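Local coordinates for 457aa long hypothetical protein (Pyrococcus horikoshii, PDB 2CSU) that is of undetermined function but combines a Rossmann-type CoA-binding domain with two further domains of the succinyl-CoA ligase kind, at residues A[77-80]-A[81-85]; A[109-112]-A[113-117]; A[219-222]-A[223-226]. All blocks are in the same frame, centred on the assembly; numbering follows the deposited sequence.

Interaction 1. Residues A[77-80]-A[81-85]; sequences VKDT and LIQCG
D79 and Q83, one turn apart on helix 74-87, meet through their polar ends: Q83 NE2 donates to D79 OD2 at 2.9 Å. The bond is bent, 135° at the hydrogen, and the two flat groups are strongly turned against each other. OD2 lies in the amide plane of Q83, whereas the amide nitrogen reaches OD2 from above the carboxylate plane, 54° out of it. CG of D79 stands anti to the backbone N (chi1 -176°), which carries the carboxylate forward along the helix toward Q83. The amide is held at its other end too, for Q83 OE1 is hydrogen-bonded to S57 OG, so both halves of the group are engaged and its rotation is fixed. The loose, solvent side of the turn is that of K78 and D79, both exposed, whereas Q83 is only partly so, being held by S57 and touching V58 and K59. The helix is the crossover of a beta-alpha-beta unit between parallel strands 67-70 and 91-94 of the Rossmann-type CoA-binding domain, and its other side is packed closely. There V77, L81 and C84 are buried: V77 rests on I70, C84 on A68 and I14, and L81 on helix 104-120. Across the turn itself, L81 CB sits 3.3 Å from V77 O, the same oxygen that accepts L81 N at 2.8 Å. C84 N in turn donates to T80 O at 3.0 Å. I82 stands between the two sides, partly exposed; its CG1 lies 3.4 Å from K78 O.

Interaction 2. Residues A[109-112]-A[113-117]; sequences EEKE and LVEIA
Two glutamates of one helix turn bring carboxylate oxygens together: E112 OE1 and E115 OE1 are only 3.0 Å apart, although both are acceptors. The two carboxylates stand nearly at right angles, their planes 83° apart. K111 offsets this like-charge approach. Its NZ forms a salt bridge to E112 OE1 at 3.1 Å and a longer one to E115 OE1 at 3.5 Å, where the hydrogen bond is weak, so the three side chains make a salt-bridge network. The lysine reaches both because its chain bends at each torsion beyond chi1 and then runs alongside E115, pointing the same way, with CE 3.6 Å from E115 OE2. E115 is extended beyond CG, whereas E112 turns at chi2 (52°), which swings its carboxylate forward, toward the following turn. The second oxygen of E112 thereby comes against an aliphatic side chain, OE2 standing 3.4 Å from I116 CG1.

Helix 104-120 is the connection of a beta-alpha-beta unit, between strands 91-94 and 123-125 of the CoA-binding domain, and the charged group occupies its outer side. L113 and I116 are buried and lean on V77, L81 and I82 of helix 74-87. Two more glutamates are tied to other parts of the chain: E109 OE1 forms a salt bridge with K74, and E110 OE1, from a buried residue, takes hydrogen bonds from N184 ND2 and G100 N. With one ammonium shared between two carboxylates in close approach, the network would carry net negative charge, and the pair of glutamates may hold a proton somewhat more readily than an isolated one.

Interaction 3. Residues A[219-222]-A[223-226]; sequences FMEV and AKRV
The guanidinium of R225 has V222 CA over one of its faces, E221 O approaches it obliquely, and its NH2 comes within 3.6 Å of V222 CG2. The ring of F219, buried on another side of the helix, is met obliquely by A223 CB, with ring atom CE2 at 4.4 Å from that methyl. Both groups belong to helix 216-229, the crossover between parallel strands 205-210 and 232-236 in a beta-alpha-beta unit of the flavodoxin-like domain of the succinyl-CoA ligase family. F219 is turned to the sheet, where it touches L208 and I210, while A223 packs on V270 and S268. R225 gets its place against V222 from CG lying anti to the carbonyl carbon (chi1 -88°) and a further bend at chi3, which folds the chain back along the helix. The same NH2 has a long, weak ion pair with E195 of helix 190-197; V222 itself also rests on E195 and on M194.

On the exposed side E221 and K224 cross at an angle. Their salt bridge is long, OE1 to NZ 3.9 Å, and the aliphatic part of the lysine comes about as near to the other oxygen, with CD 4.0 Å from OE2. The main-chain bonds vary: A223 N to F219 O is short at 2.8 Å, but R225 N to E221 O is weak at 3.4 Å. V222 and V226, both buried, run side by side and point the same way, with V222 CG1 3.9 Å from V226 CG2.

How the interactions relate
Interactions 1 and 2 lie on neighbouring crossover helices of the CoA-binding domain, their centres about 10 Å apart, and share an apolar seam: L81 CD2 approaches I116 CG2 at 3.8 Å, and I82 CG1 approaches I116 CD1 at 3.7 Å. Interaction 3 sits on a crossover helix of the flavodoxin-like domain, its centre about 33 Å from that of interaction 1 and about 27 Å from that of interaction 2. All three are partly buried, with apolar residues toward the sheet or neighbouring helices and most charged ones outward. The outer chemistry runs from an amide-carboxylate pair in interaction 1, through shared charge in interaction 2, to a guanidinium packed against V222 in interaction 3.

Interaction 1. Residues A[77-80]-A[81-85]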
loop_
_atom_site.group_PDB
_atom_site.type_symbol
_atom_site.label_atom_id
_atom_site.label_comp_id
_atom_site.label_asym_id
_atom_site.label_seq_id
_atom_site.Cartn_x
_atom_site.Cartn_y
_atom_site.Cartn_z
ATOM N N VAL A 77 14.075 -27.276 -26.675
ATOM C CA VAL A 77 14.403 -25.875 -26.934
ATOM C C VAL A 77 15.474 -25.610 -27.994
ATOM O O VAL A 77 15.345 -24.679 -28.792
ATOM C CB VAL A 77 14.779 -25.158 -25.616
ATOM C CG1 VAL A 77 15.187 -23.703 -25.892
ATOM C CG2 VAL A 77 13.603 -25.203 -24.669
ATOM N N LYS A 78 16.519 -26.424 -28.027
ATOM C CA LYS A 78 17.592 -26.347 -29.012
ATOM C C LYS A 78 17.053 -26.398 -30.443
ATOM O O LYS A 78 17.216 -25.473 -31.228
ATOM C CB LYS A 78 18.552 -27.516 -28.777
ATOM C CG LYS A 78 20.016 -27.072 -28.828
ATOM C CD LYS A 78 20.947 -28.176 -29.327
ATOM C CE LYS A 78 21.669 -28.894 -28.180
ATOM N NZ LYS A 78 23.091 -29.024 -28.496
ATOM N N ASP A 79 16.477 -27.556 -30.723
ATOM C CA ASP A 79 15.954 -27.803 -32.056
ATOM C C ASP A 79 14.847 -26.821 -32.446
ATOM O O ASP A 79 14.698 -26.482 -33.617
ATOM C CB ASP A 79 15.435 -29.235 -32.167
ATOM C CG ASP A 79 14.971 -29.567 -33.568
ATOM O OD1 ASP A 79 15.778 -29.384 -34.514
ATOM O OD2 ASP A 79 13.807 -30.004 -33.723
ATOM N N THR A 80 14.055 -26.375 -31.473
ATOM C CA THR A 80 13.000 -25.419 -31.770
ATOM C C THR A 80 13.653 -24.090 -32.126
ATOM O O THR A 80 13.220 -23.395 -33.044
ATOM C CB THR A 80 12.045 -25.228 -30.563
ATOM O OG1 THR A 80 12.802 -24.894 -29.390
ATOM C CG2 THR A 80 11.258 -26.503 -30.306
ATOM N N LEU A 81 14.714 -23.742 -31.408
ATOM C CA LEU A 81 15.421 -22.500 -31.687
ATOM C C LEU A 81 15.989 -22.523 -33.099
ATOM O O LEU A 81 15.879 -21.542 -33.827
ATOM C CB LEU A 81 16.558 -22.297 -30.689
ATOM C CG LEU A 81 17.370 -21.016 -30.880
ATOM C CD1 LEU A 81 16.511 -19.812 -30.525
ATOM C CD2 LEU A 81 18.599 -21.047 -29.980
ATOM N N ILE A 82 16.597 -23.644 -33.487
ATOM C CA ILE A 82 17.168 -23.786 -34.826
ATOM C C ILE A 82 16.061 -23.670 -35.876
ATOM O O ILE A 82 16.240 -23.023 -36.912
ATOM C CB ILE A 82 17.915 -25.145 -34.976
ATOM C CG1 ILE A 82 19.132 -25.156 -34.035
ATOM C CG2 ILE A 82 18.372 -25.366 -36.442
ATOM C CD1 ILE A 82 19.974 -26.422 -34.085
ATOM N N GLN A 83 14.912 -24.292 -35.618
ATOM C CA GLN A 83 13.810 -24.185 -36.563
ATOM C C GLN A 83 13.458 -22.696 -36.734
ATOM O O GLN A 83 13.333 -22.207 -37.854
ATOM C CB GLN A 83 12.601 -24.980 -36.064
ATOM C CG GLN A 83 12.675 -26.495 -36.374
ATOM C CD GLN A 83 11.505 -27.275 -35.790
ATOM O OE1 GLN A 83 10.343 -26.904 -35.974
ATOM N NE2 GLN A 83 11.805 -28.360 -35.089
ATOM N N CYS A 84 13.319 -21.967 -35.627
ATOM C CA CYS A 84 13.005 -20.550 -35.728
ATOM C C CYS A 84 14.064 -19.891 -36.610
ATOM O O CYS A 84 13.758 -19.034 -37.444
ATOM C CB CYS A 84 12.994 -19.897 -34.348
ATOM S SG CYS A 84 11.613 -20.388 -33.295
ATOM N N GLY A 85 15.313 -20.315 -36.425
ATOM C CA GLY A 85 16.400 -19.766 -37.210
ATOM C C GLY A 85 16.207 -19.920 -38.710
ATOM O O GLY A 85 16.345 -18.953 -39.465
#

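Interaction 2. Residues A[109-112]-A[113-117]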
loop_
_atom_site.group_PDB
_atom_site.type_symbol
_atom_site.label_atom_id
_atom_site.label_comp_id
_atom_site.label_asym_id
_atom_site.label_seq_id
_atom_site.Cartn_x
_atom_site.Cartn_y
_atom_site.Cartn_z
ATOM N N GLU A 109 24.799 -25.011 -22.029
ATOM C CA GLU A 109 23.718 -25.187 -22.986
ATOM C C GLU A 109 23.172 -23.812 -23.336
ATOM O O GLU A 109 22.841 -23.527 -24.490
ATOM C CB GLU A 109 22.592 -26.016 -22.391
ATOM C CG GLU A 109 22.925 -27.462 -22.163
ATOM C CD GLU A 109 21.685 -28.284 -21.931
ATOM O OE1 GLU A 109 21.779 -29.337 -21.268
ATOM O OE2 GLU A 109 20.612 -27.879 -22.426
ATOM N N GLU A 110 23.092 -22.965 -22.316
ATOM C CA GLU A 110 22.578 -21.623 -22.484
ATOM C C GLU A 110 23.416 -20.860 -23.491
ATOM O O GLU A 110 22.874 -20.229 -24.400
ATOM C CB GLU A 110 22.550 -20.899 -21.134
ATOM C CG GLU A 110 22.003 -19.490 -21.202
ATOM C CD GLU A 110 21.509 -19.007 -19.865
ATOM O OE1 GLU A 110 20.467 -19.513 -19.413
ATOM O OE2 GLU A 110 22.156 -18.134 -19.257
ATOM N N LYS A 111 24.736 -20.935 -23.339
ATOM C CA LYS A 111 25.640 -20.251 -24.258
ATOM C C LYS A 111 25.454 -20.741 -25.686
ATOM O O LYS A 111 25.519 -19.959 -26.628
ATOM C CB LYS A 111 27.103 -20.474 -23.861
ATOM C CG LYS A 111 28.063 -20.128 -24.996
ATOM C CD LYS A 111 29.040 -21.257 -25.290
ATOM C CE LYS A 111 29.276 -21.397 -26.802
ATOM N NZ LYS A 111 28.668 -22.643 -27.360
ATOM N N GLU A 112 25.251 -22.045 -25.835
ATOM C CA GLU A 112 25.056 -22.638 -27.144
ATOM C C GLU A 112 23.785 -22.073 -27.766
ATOM O O GLU A 112 23.745 -21.838 -28.974
ATOM C CB GLU A 112 24.988 -24.171 -27.024
ATOM C CG GLU A 112 24.715 -24.941 -28.324
ATOM C CD GLU A 112 25.657 -24.568 -29.464
ATOM O OE1 GLU A 112 26.832 -24.246 -29.199
ATOM O OE2 GLU A 112 25.224 -24.612 -30.636
ATOM N N LEU A 113 22.760 -21.840 -26.946
ATOM C CA LEU A 113 21.502 -21.271 -27.443
ATOM C C LEU A 113 21.775 -19.885 -28.016
ATOM O O LEU A 113 21.281 -19.538 -29.078
ATOM C CB LEU A 113 20.456 -21.136 -26.330
ATOM C CG LEU A 113 19.803 -22.355 -25.674
ATOM C CD1 LEU A 113 18.695 -21.873 -24.741
ATOM C CD2 LEU A 113 19.219 -23.289 -26.728
ATOM N N VAL A 114 22.576 -19.101 -27.302
ATOM C CA VAL A 114 22.914 -17.750 -27.739
ATOM C C VAL A 114 23.759 -17.810 -29.007
ATOM O O VAL A 114 23.549 -17.040 -29.950
ATOM C CB VAL A 114 23.656 -17.002 -26.618
ATOM C CG1 VAL A 114 24.118 -15.634 -27.100
ATOM C CG2 VAL A 114 22.726 -16.854 -25.418
ATOM N N GLU A 115 24.701 -18.746 -29.031
ATOM C CA GLU A 115 25.561 -18.935 -30.190
ATOM C C GLU A 115 24.698 -19.247 -31.422
ATOM O O GLU A 115 24.938 -18.730 -32.516
ATOM C CB GLU A 115 26.547 -20.086 -29.931
ATOM C CG GLU A 115 27.468 -20.383 -31.118
ATOM C CD GLU A 115 28.677 -21.219 -30.732
ATOM O OE1 GLU A 115 28.614 -22.467 -30.823
ATOM O OE2 GLU A 115 29.694 -20.617 -30.325
ATOM N N ILE A 116 23.692 -20.096 -31.244
ATOM C CA ILE A 116 22.821 -20.436 -32.359
ATOM C C ILE A 116 22.065 -19.197 -32.813
ATOM O O ILE A 116 21.926 -18.950 -34.008
ATOM C CB ILE A 116 21.804 -21.531 -31.979
ATOM C CG1 ILE A 116 22.522 -22.871 -31.798
ATOM C CG2 ILE A 116 20.733 -21.647 -33.056
ATOM C CD1 ILE A 116 21.586 -24.040 -31.457
ATOM N N ALA A 117 21.589 -18.405 -31.860
ATOM C CA ALA A 117 20.846 -17.202 -32.210
ATOM C C ALA A 117 21.693 -16.254 -33.036
ATOM O O ALA A 117 21.250 -15.778 -34.070
ATOM C CB ALA A 117 20.343 -16.498 -30.955
#

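Interaction 3. Residues A[219-222]-A[223-226]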
loop_
_atom_site.group_PDB
_atom_site.type_symbol
_atom_site.label_atom_id
_atom_site.label_comp_id
_atom_site.label_asym_id
_atom_site.label_seq_id
_atom_site.Cartn_x
_atom_site.Cartn_y
_atom_site.Cartn_z
ATOM N N PHE A 219 26.266 -0.858 -19.198
ATOM C CA PHE A 219 25.049 -0.432 -18.523
ATOM C C PHE A 219 25.127 1.035 -18.104
ATOM O O PHE A 219 24.254 1.846 -18.441
ATOM C CB PHE A 219 24.817 -1.311 -17.286
ATOM C CG PHE A 219 23.536 -1.012 -16.553
ATOM C CD1 PHE A 219 22.439 -1.869 -16.664
ATOM C CD2 PHE A 219 23.425 0.121 -15.742
ATOM C CE1 PHE A 219 21.247 -1.601 -15.973
ATOM C CE2 PHE A 219 22.231 0.400 -15.046
ATOM C CZ PHE A 219 21.144 -0.469 -15.167
HETATM N N MSE A 220 26.179 1.380 -17.369
HETATM C CA MSE A 220 26.337 2.747 -16.896
HETATM C C MSE A 220 26.435 3.790 -18.010
HETATM O O MSE A 220 25.824 4.856 -17.917
HETATM C CB MSE A 220 27.552 2.850 -15.966
HETATM C CG MSE A 220 27.296 2.317 -14.554
HETATM SE SE MSE A 220 25.534 2.282 -14.098
HETATM C CE MSE A 220 25.556 1.143 -12.782
ATOM N N GLU A 221 27.180 3.488 -19.066
ATOM C CA GLU A 221 27.324 4.442 -20.154
ATOM C C GLU A 221 26.029 4.587 -20.949
ATOM O O GLU A 221 25.730 5.660 -21.458
ATOM C CB GLU A 221 28.479 4.044 -21.075
ATOM C CG GLU A 221 28.832 5.122 -22.100
ATOM C CD GLU A 221 29.127 6.486 -21.461
ATOM O OE1 GLU A 221 30.079 6.588 -20.647
ATOM O OE2 GLU A 221 28.402 7.460 -21.778
ATOM N N VAL A 222 25.265 3.505 -21.061
ATOM C CA VAL A 222 23.985 3.567 -21.764
ATOM C C VAL A 222 23.024 4.374 -20.882
ATOM O O VAL A 222 22.309 5.248 -21.355
ATOM C CB VAL A 222 23.407 2.146 -22.014
ATOM C CG1 VAL A 222 21.900 2.211 -22.167
ATOM C CG2 VAL A 222 24.029 1.546 -23.284
ATOM N N ALA A 223 23.026 4.079 -19.590
ATOM C CA ALA A 223 22.160 4.778 -18.645
ATOM C C ALA A 223 22.453 6.273 -18.619
ATOM O O ALA A 223 21.530 7.089 -18.589
ATOM C CB ALA A 223 22.335 4.194 -17.240
ATOM N N LYS A 224 23.737 6.629 -18.634
ATOM C CA LYS A 224 24.171 8.015 -18.633
ATOM C C LYS A 224 23.523 8.781 -19.778
ATOM O O LYS A 224 23.089 9.916 -19.633
ATOM C CB LYS A 224 25.692 8.041 -18.786
ATOM C CG LYS A 224 26.344 9.120 -17.918
ATOM C CD LYS A 224 27.781 9.423 -18.349
ATOM C CE LYS A 224 28.781 9.276 -17.196
ATOM N NZ LYS A 224 30.130 9.121 -17.737
ATOM N N ARG A 225 23.504 8.150 -20.947
ATOM C CA ARG A 225 22.916 8.805 -22.113
ATOM C C ARG A 225 21.384 8.845 -22.034
ATOM O O ARG A 225 20.750 9.888 -22.161
ATOM C CB ARG A 225 23.354 8.026 -23.356
ATOM C CG ARG A 225 24.690 8.513 -23.917
ATOM C CD ARG A 225 24.983 7.922 -25.300
ATOM N NE ARG A 225 25.342 6.504 -25.197
ATOM C CZ ARG A 225 24.390 5.623 -25.542
ATOM N NH1 ARG A 225 23.208 6.053 -25.959
ATOM N NH2 ARG A 225 24.648 4.312 -25.487
ATOM N N VAL A 226 20.781 7.652 -21.858
ATOM C CA VAL A 226 19.325 7.577 -21.821
ATOM C C VAL A 226 18.720 8.500 -20.748
ATOM O O VAL A 226 17.694 9.137 -20.942
ATOM C CB VAL A 226 18.913 6.128 -21.558
ATOM C CG1 VAL A 226 17.389 6.007 -21.567
ATOM C CG2 VAL A 226 19.499 5.212 -22.621
#